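Local coordinates for protein Mannose/sialic acid-binding lectin (Polygonatum cyrtonema, PDB 3A0C) that probably binds mannose and related sugars through a bulb-type lectin domain of the beta-prism II fold, at residues Val1-Ser5 with Ser15-Gly19; Ser6-Thr12 with Cys53-Asn59; Pro20-Leu24 with Tyr35-Lys39. The contacts are given in a common frame with arbitrary orientation. Residues are numbered along the deposited sequence.

Contact 1 (Val1-Ser5 with Ser15-Gly19); sequences VNSLS and SLEVG
Strands 3-5 and 15-18 are extended; the first belongs to one sheet of the beta-prism II fold, and the second is an outermost strand of another. They meet at the edges of these two sheets. The CA atoms come closest at Asn2 and Leu16, 4.5 Å apart. A single backbone hydrogen bond joins them, from Glu17 N to Val1 O at 3.1 Å. Leu16 CA also approaches Val1 O, at 3.4 Å. Asn2 has phi/psi of -123/32, a break from the extended run just before strand 3-5 begins. Leu16 is the most covered residue. Its m,t rotamer lays the side chain along residues 2-4, with CD2 3.6 Å from Ser3 O and 4.5 Å from Leu4 CB. Asn2 is p at chi1, and its OD1 and ND2 bond to Asn2 and Ser3 of the second subunit, so the contact is part of the dimer interface. ND2 also bonds to Leu89 O. On the Val18 side, Asn2 CB packs 3.8 Å from Val18 CB and 3.3 Å from Glu17 O.

Contact 2 (Ser6-Thr12 with Cys53-Asn59); sequences SPNSLFT and CRLTLHN
Segments 6-12 and 53-59 run antiparallel, with end-to-end directions 176° apart. Cys53 starts the second segment and is tied to Cys30 by a disulfide. Its O accepts a hydrogen bond from Thr12 OG1 at 2.7 Å. Arg54 lies opposite Phe11, with CA atoms 4.1 Å apart. Arg54 CD packs 3.7 Å from Phe11 CE2, and Arg54 NH1 bonds to Thr56 OG1 at 2.6 Å. Leu55 and Leu10 form a hydrogen-bonded pair. Leu10 N to Leu55 O is 2.8 Å, and Leu55 N to Leu10 O is 3.0 Å. Their side chains share one face, with CB atoms 4.1 Å apart, and both touch Phe32. Thr56 and Ser9 are the non-hydrogen-bonded pair, CA atoms 4.3 Å apart, with side chains on the other face. Leu57 N then bonds to Asn8 O at 3.3 Å. Beyond this the ladder gives way to CA-H...O contacts. Leu57 O lies 3.1 Å from Pro7 CA and 3.4 Å from Ser6 CA. The peptide bond before Pro7 is cis. His58 points away from segment 6-12, and its NE2 bonds to Tyr66. Asn59 is m at chi1, which brings OD1 within 3.0 Å of Ser6 CB and 3.6 Å of Pro7 CD. Ser6 OG is bonded to Tyr85 N. Strand 9-10 thus forms the outer edge of the four-stranded antiparallel sheet 9-10, 54-57, 63-66 and 72-75, one of the three sheets that make up the beta-prism II fold of bulb-type lectins.

Contact 3 (Pro20-Leu24 with Tyr35-Lys39); sequences PSYRL and YDSGK
This is the open end of a beta hairpin, strands 22-26 and 32-36, in one sheet of the beta-prism II fold. Arg23 and Tyr35, the two most covered residues, form an antiparallel hydrogen-bonded pair with CA atoms 5.1 Å apart. Tyr35 N to Arg23 O is 2.8 Å, and Arg23 N to Tyr35 O is 3.1 Å. On their shared face Arg23 CD packs 3.8 Å from Tyr35 CB. The Arg23 side chain reaches over the type I' turn from Asp36 to Lys39, which leads into strand 39-43, and one face of its guanidinium covers Gly38 N, 3.6 Å from NH1. The Tyr35 ring, m at chi1, leads away, and its OH bonds to Gln27. The neighbouring non-hydrogen-bonded pair is Tyr22 with Asp36. Asp36 OD2 also forms a salt bridge with Arg93 NH1. Ser21 is the third major contributor. Its O accepts a bond from Ser37 N at 3.0 Å. Its p rotamer sets Ser21 OG 2.7 Å from Ser37 OG, a hydroxyl-hydroxyl hydrogen bond.

The three contacts lie in one bulb-type lectin domain. Contacts 1 and 3 have centres about 12 Å apart and both reach the same sheet, contact 1 through strand 15-18. That strand neighbours strand 22-26, with a probable hydrogen bond from Leu16 N to Leu24 O at 2.8 Å. Contacts 1 and 2, centres about 13 Å apart, join different sheets by packing. Leu16 CD2 meets Leu10 CD2 at 4.0 Å, an apolar pair, and Leu4 O meets the Leu57 CD2 methyl at 3.5 Å. Contact 3 is nested in the loop closed by contact 2. Their centres are about 20 Å apart, and the nearest atoms come to about 4 Å without touching. Contact 1 alone adjoins the second subunit.

Contact 1 (Val1-Ser5 with Ser15-Gly19)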
loop_
_atom_site.group_PDB
_atom_site.type_symbol
_atom_site.label_atom_id
_atom_site.label_comp_id
_atom_site.label_asym_id
_atom_site.label_seq_id
_atom_site.Cartn_x
_atom_site.Cartn_y
_atom_site.Cartn_z
ATOM N N VAL A 1 3.892 9.615 -0.454
ATOM C CA VAL A 1 3.789 8.140 -0.632
ATOM C C VAL A 1 3.614 7.490 0.739
ATOM O O VAL A 1 4.292 7.860 1.694
ATOM C CB VAL A 1 5.076 7.577 -1.274
ATOM C CG1 VAL A 1 4.794 6.236 -1.946
ATOM C CG2 VAL A 1 5.616 8.567 -2.267
ATOM N N ASN A 2 2.693 6.537 0.849
ATOM C CA ASN A 2 2.503 5.863 2.121
ATOM C C ASN A 2 2.689 4.358 1.947
ATOM O O ASN A 2 2.055 3.557 2.636
ATOM C CB ASN A 2 1.117 6.160 2.715
ATOM C CG ASN A 2 -0.004 5.633 1.868
ATOM O OD1 ASN A 2 -0.384 6.254 0.883
ATOM N ND2 ASN A 2 -0.540 4.475 2.239
ATOM N N SER A 3 3.563 3.973 1.020
ATOM C CA SER A 3 3.825 2.552 0.783
ATOM C C SER A 3 5.275 2.322 0.402
ATOM O O SER A 3 5.926 3.199 -0.148
ATOM C CB SER A 3 2.930 2.007 -0.338
ATOM O OG SER A 3 3.423 2.396 -1.605
ATOM N N LEU A 4 5.776 1.140 0.721
ATOM C CA LEU A 4 7.146 0.744 0.405
ATOM C C LEU A 4 7.035 -0.693 -0.096
ATOM O O LEU A 4 6.675 -1.587 0.661
ATOM C CB LEU A 4 8.039 0.764 1.652
ATOM C CG LEU A 4 9.481 0.289 1.409
ATOM C CD1 LEU A 4 10.263 1.429 0.789
ATOM C CD2 LEU A 4 10.151 -0.164 2.715
ATOM N N SER A 5 7.340 -0.923 -1.364
ATOM C CA SER A 5 7.221 -2.267 -1.903
ATOM C C SER A 5 8.537 -3.001 -2.137
ATOM O O SER A 5 9.550 -2.394 -2.451
ATOM C CB SER A 5 6.399 -2.237 -3.191
ATOM O OG SER A 5 7.011 -1.412 -4.160
ATOM N N SER A 15 10.757 8.563 4.990
ATOM C CA SER A 15 9.523 8.214 5.674
ATOM C C SER A 15 8.327 8.090 4.748
ATOM O O SER A 15 8.366 8.542 3.599
ATOM C CB SER A 15 9.200 9.280 6.707
ATOM O OG SER A 15 8.956 10.508 6.059
ATOM N N LEU A 16 7.269 7.466 5.258
ATOM C CA LEU A 16 6.011 7.307 4.521
ATOM C C LEU A 16 5.071 8.232 5.274
ATOM O O LEU A 16 5.248 8.448 6.473
ATOM C CB LEU A 16 5.484 5.874 4.613
ATOM C CG LEU A 16 6.400 4.719 4.201
ATOM C CD1 LEU A 16 5.604 3.431 4.294
ATOM C CD2 LEU A 16 6.924 4.918 2.801
ATOM N N GLU A 17 4.078 8.785 4.599
ATOM C CA GLU A 17 3.177 9.686 5.288
ATOM C C GLU A 17 1.790 9.529 4.732
ATOM O O GLU A 17 1.623 9.344 3.528
ATOM C CB GLU A 17 3.631 11.122 5.086
ATOM C CG GLU A 17 5.119 11.312 5.252
ATOM C CD GLU A 17 5.671 12.363 4.310
ATOM O OE1 GLU A 17 5.100 13.475 4.271
ATOM O OE2 GLU A 17 6.675 12.077 3.615
ATOM N N VAL A 18 0.799 9.611 5.610
ATOM C CA VAL A 18 -0.596 9.486 5.204
ATOM C C VAL A 18 -1.436 10.310 6.178
ATOM O O VAL A 18 -1.022 10.549 7.312
ATOM C CB VAL A 18 -1.066 7.985 5.210
ATOM C CG1 VAL A 18 -1.252 7.500 6.630
ATOM C CG2 VAL A 18 -2.348 7.823 4.408
ATOM N N GLY A 19 -2.603 10.756 5.720
ATOM C CA GLY A 19 -3.482 11.539 6.568
ATOM C C GLY A 19 -4.152 10.671 7.616
ATOM O O GLY A 19 -4.246 9.446 7.445
#

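Contact 2 (Ser6-Thr12 with Cys53-Asn59)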
loop_
_atom_site.group_PDB
_atom_site.type_symbol
_atom_site.label_atom_id
_atom_site.label_comp_id
_atom_site.label_asym_id
_atom_site.label_seq_id
_atom_site.Cartn_x
_atom_site.Cartn_y
_atom_site.Cartn_z
ATOM N N SER A 6 8.491 -4.320 -1.974
ATOM C CA SER A 6 9.644 -5.190 -2.158
ATOM C C SER A 6 10.353 -4.927 -3.486
ATOM O O SER A 6 9.706 -4.839 -4.515
ATOM C CB SER A 6 9.181 -6.649 -2.147
ATOM O OG SER A 6 8.319 -6.891 -1.058
ATOM N N PRO A 7 11.694 -4.848 -3.485
ATOM C CA PRO A 7 12.607 -4.978 -2.342
ATOM C C PRO A 7 13.186 -3.613 -2.023
ATOM O O PRO A 7 14.364 -3.484 -1.710
ATOM C CB PRO A 7 13.664 -5.933 -2.863
ATOM C CG PRO A 7 13.847 -5.416 -4.257
ATOM C CD PRO A 7 12.415 -5.120 -4.741
ATOM N N ASN A 8 12.338 -2.599 -2.129
ATOM C CA ASN A 8 12.732 -1.233 -1.862
ATOM C C ASN A 8 13.132 -1.018 -0.413
ATOM O O ASN A 8 12.915 -1.876 0.434
ATOM C CB ASN A 8 11.593 -0.284 -2.248
ATOM C CG ASN A 8 12.003 0.701 -3.333
ATOM O OD1 ASN A 8 12.661 0.326 -4.311
ATOM N ND2 ASN A 8 11.618 1.968 -3.167
ATOM N N SER A 9 13.712 0.141 -0.139
ATOM C CA SER A 9 14.151 0.469 1.200
ATOM C C SER A 9 13.881 1.912 1.582
ATOM O O SER A 9 13.720 2.779 0.734
ATOM C CB SER A 9 15.647 0.172 1.326
ATOM O OG SER A 9 16.215 0.837 2.440
ATOM N N LEU A 10 13.793 2.147 2.883
ATOM C CA LEU A 10 13.601 3.482 3.438
ATOM C C LEU A 10 14.933 3.833 4.118
ATOM O O LEU A 10 15.184 3.425 5.251
ATOM C CB LEU A 10 12.496 3.482 4.490
ATOM C CG LEU A 10 11.051 3.629 4.067
ATOM C CD1 LEU A 10 10.217 3.791 5.332
ATOM C CD2 LEU A 10 10.881 4.853 3.189
ATOM N N PHE A 11 15.791 4.563 3.425
ATOM C CA PHE A 11 17.075 4.922 3.993
ATOM C C PHE A 11 16.939 5.934 5.120
ATOM O O PHE A 11 15.831 6.407 5.417
ATOM C CB PHE A 11 17.993 5.436 2.893
ATOM C CG PHE A 11 18.236 4.430 1.802
ATOM C CD1 PHE A 11 17.408 4.376 0.684
ATOM C CD2 PHE A 11 19.263 3.495 1.923
ATOM C CE1 PHE A 11 17.598 3.401 -0.300
ATOM C CE2 PHE A 11 19.464 2.516 0.951
ATOM C CZ PHE A 11 18.633 2.468 -0.161
ATOM N N THR A 12 18.064 6.248 5.761
ATOM C CA THR A 12 18.066 7.182 6.881
ATOM C C THR A 12 17.359 8.479 6.532
ATOM O O THR A 12 17.597 9.062 5.487
ATOM C CB THR A 12 19.510 7.490 7.352
ATOM O OG1 THR A 12 20.128 6.280 7.799
ATOM C CG2 THR A 12 19.497 8.484 8.497
ATOM N N CYS A 53 21.309 3.520 9.197
ATOM C CA CYS A 53 20.330 2.449 9.008
ATOM C C CYS A 53 19.356 2.687 7.844
ATOM O O CYS A 53 19.132 3.824 7.413
ATOM C CB CYS A 53 19.504 2.232 10.281
ATOM S SG CYS A 53 20.333 1.274 11.585
ATOM N N ARG A 54 18.799 1.584 7.350
ATOM C CA ARG A 54 17.816 1.591 6.274
ATOM C C ARG A 54 16.828 0.482 6.603
ATOM O O ARG A 54 17.187 -0.504 7.230
ATOM C CB ARG A 54 18.465 1.315 4.919
ATOM C CG ARG A 54 19.097 -0.052 4.784
ATOM C CD ARG A 54 19.750 -0.223 3.420
ATOM N NE ARG A 54 20.813 -1.228 3.433
ATOM C CZ ARG A 54 20.613 -2.537 3.350
ATOM N NH1 ARG A 54 19.384 -3.026 3.241
ATOM N NH2 ARG A 54 21.650 -3.356 3.378
ATOM N N LEU A 55 15.577 0.662 6.213
ATOM C CA LEU A 55 14.558 -0.348 6.460
ATOM C C LEU A 55 14.267 -0.990 5.118
ATOM O O LEU A 55 13.744 -0.349 4.219
ATOM C CB LEU A 55 13.282 0.292 7.017
ATOM C CG LEU A 55 12.136 -0.704 7.234
ATOM C CD1 LEU A 55 12.218 -1.326 8.624
ATOM C CD2 LEU A 55 10.816 0.011 7.039
ATOM N N THR A 56 14.608 -2.260 4.979
ATOM C CA THR A 56 14.397 -2.950 3.729
ATOM C C THR A 56 13.288 -3.982 3.844
ATOM O O THR A 56 13.238 -4.737 4.817
ATOM C CB THR A 56 15.688 -3.676 3.280
ATOM O OG1 THR A 56 16.779 -2.751 3.248
ATOM C CG2 THR A 56 15.516 -4.271 1.911
ATOM N N LEU A 57 12.379 -3.984 2.868
ATOM C CA LEU A 57 11.325 -4.995 2.814
ATOM C C LEU A 57 11.737 -5.950 1.670
ATOM O O LEU A 57 11.686 -5.588 0.503
ATOM C CB LEU A 57 9.951 -4.374 2.514
ATOM C CG LEU A 57 8.811 -5.392 2.299
ATOM C CD1 LEU A 57 8.653 -6.242 3.534
ATOM C CD2 LEU A 57 7.508 -4.690 1.987
ATOM N N HIS A 58 12.170 -7.156 2.014
ATOM C CA HIS A 58 12.602 -8.141 1.023
ATOM C C HIS A 58 11.432 -8.767 0.281
ATOM O O HIS A 58 10.288 -8.692 0.730
ATOM C CB HIS A 58 13.412 -9.244 1.706
ATOM C CG HIS A 58 14.660 -8.750 2.359
ATOM N ND1 HIS A 58 15.731 -8.271 1.637
ATOM C CD2 HIS A 58 14.990 -8.610 3.665
ATOM C CE1 HIS A 58 16.669 -7.857 2.472
ATOM N NE2 HIS A 58 16.245 -8.050 3.708
ATOM N N ASN A 59 11.725 -9.407 -0.849
ATOM C CA ASN A 59 10.681 -10.036 -1.647
ATOM C C ASN A 59 10.040 -11.240 -0.992
ATOM O O ASN A 59 9.093 -11.801 -1.542
ATOM C CB ASN A 59 11.209 -10.461 -3.016
ATOM C CG ASN A 59 11.580 -9.290 -3.893
ATOM O OD1 ASN A 59 10.877 -8.290 -3.944
ATOM N ND2 ASN A 59 12.686 -9.421 -4.605
#

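Contact 3 (Pro20-Leu24 with Tyr35-Lys39)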
loop_
_atom_site.group_PDB
_atom_site.type_symbol
_atom_site.label_atom_id
_atom_site.label_comp_id
_atom_site.label_asym_id
_atom_site.label_seq_id
_atom_site.Cartn_x
_atom_site.Cartn_y
_atom_site.Cartn_z
ATOM N N PRO A 20 -4.666 11.271 8.706
ATOM C CA PRO A 20 -4.660 12.706 9.010
ATOM C C PRO A 20 -3.323 13.373 9.374
ATOM O O PRO A 20 -3.059 14.497 8.936
ATOM C CB PRO A 20 -5.683 12.811 10.136
ATOM C CG PRO A 20 -5.558 11.492 10.831
ATOM C CD PRO A 20 -5.508 10.541 9.671
ATOM N N SER A 21 -2.481 12.700 10.164
ATOM C CA SER A 21 -1.195 13.276 10.579
ATOM C C SER A 21 -0.176 12.192 10.945
ATOM O O SER A 21 0.471 12.252 11.997
ATOM C CB SER A 21 -1.422 14.200 11.774
ATOM O OG SER A 21 -2.178 13.535 12.777
ATOM N N TYR A 22 -0.025 11.217 10.052
ATOM C CA TYR A 22 0.871 10.088 10.276
ATOM C C TYR A 22 2.154 10.107 9.440
ATOM O O TYR A 22 2.130 10.415 8.250
ATOM C CB TYR A 22 0.092 8.786 10.026
ATOM C CG TYR A 22 -1.229 8.714 10.775
ATOM C CD1 TYR A 22 -2.284 7.938 10.291
ATOM C CD2 TYR A 22 -1.424 9.425 11.959
ATOM C CE1 TYR A 22 -3.501 7.877 10.960
ATOM C CE2 TYR A 22 -2.631 9.363 12.645
ATOM C CZ TYR A 22 -3.664 8.589 12.137
ATOM O OH TYR A 22 -4.858 8.518 12.812
ATOM N N ARG A 23 3.266 9.766 10.090
ATOM C CA ARG A 23 4.577 9.709 9.450
ATOM C C ARG A 23 5.395 8.553 10.026
ATOM O O ARG A 23 5.670 8.502 11.219
ATOM C CB ARG A 23 5.367 11.000 9.680
ATOM C CG ARG A 23 4.533 12.233 9.915
ATOM C CD ARG A 23 5.005 12.945 11.187
ATOM N NE ARG A 23 4.651 14.366 11.200
ATOM C CZ ARG A 23 5.033 15.222 12.141
ATOM N NH1 ARG A 23 5.776 14.805 13.158
ATOM N NH2 ARG A 23 4.691 16.498 12.052
ATOM N N LEU A 24 5.788 7.634 9.158
ATOM C CA LEU A 24 6.581 6.484 9.546
ATOM C C LEU A 24 7.985 6.792 9.049
ATOM O O LEU A 24 8.235 6.761 7.844
ATOM C CB LEU A 24 6.044 5.234 8.858
ATOM C CG LEU A 24 6.722 3.923 9.222
ATOM C CD1 LEU A 24 6.572 3.644 10.713
ATOM C CD2 LEU A 24 6.102 2.823 8.404
ATOM N N TYR A 35 5.005 8.291 13.910
ATOM C CA TYR A 35 4.571 9.514 14.574
ATOM C C TYR A 35 3.141 9.895 14.259
ATOM O O TYR A 35 2.684 9.745 13.127
ATOM C CB TYR A 35 5.471 10.677 14.186
ATOM C CG TYR A 35 6.820 10.609 14.846
ATOM C CD1 TYR A 35 6.976 10.949 16.184
ATOM C CD2 TYR A 35 7.937 10.174 14.142
ATOM C CE1 TYR A 35 8.219 10.858 16.816
ATOM C CE2 TYR A 35 9.185 10.077 14.758
ATOM C CZ TYR A 35 9.314 10.419 16.102
ATOM O OH TYR A 35 10.520 10.286 16.745
ATOM N N ASP A 36 2.440 10.391 15.273
ATOM C CA ASP A 36 1.060 10.836 15.127
ATOM C C ASP A 36 1.049 12.266 15.639
ATOM O O ASP A 36 1.024 12.494 16.843
ATOM C CB ASP A 36 0.116 9.981 15.976
ATOM C CG ASP A 36 -1.348 10.359 15.784
ATOM O OD1 ASP A 36 -1.618 11.460 15.248
ATOM O OD2 ASP A 36 -2.224 9.562 16.182
ATOM N N SER A 37 1.080 13.222 14.717
ATOM C CA SER A 37 1.106 14.645 15.062
ATOM C C SER A 37 2.275 15.023 15.975
ATOM O O SER A 37 2.135 15.896 16.836
ATOM C CB SER A 37 -0.201 15.062 15.737
ATOM O OG SER A 37 -1.273 15.070 14.817
ATOM N N GLY A 38 3.417 14.365 15.801
ATOM C CA GLY A 38 4.559 14.678 16.634
ATOM C C GLY A 38 4.693 13.762 17.823
ATOM O O GLY A 38 5.671 13.826 18.544
ATOM N N LYS A 39 3.709 12.899 18.022
ATOM C CA LYS A 39 3.720 11.962 19.141
ATOM C C LYS A 39 4.101 10.563 18.674
ATOM O O LYS A 39 3.464 10.008 17.776
ATOM C CB LYS A 39 2.325 11.917 19.800
ATOM C CG LYS A 39 1.928 10.541 20.381
ATOM C CD LYS A 39 0.417 10.435 20.620
ATOM C CE LYS A 39 -0.036 8.989 20.862
ATOM N NZ LYS A 39 0.555 8.372 22.093
#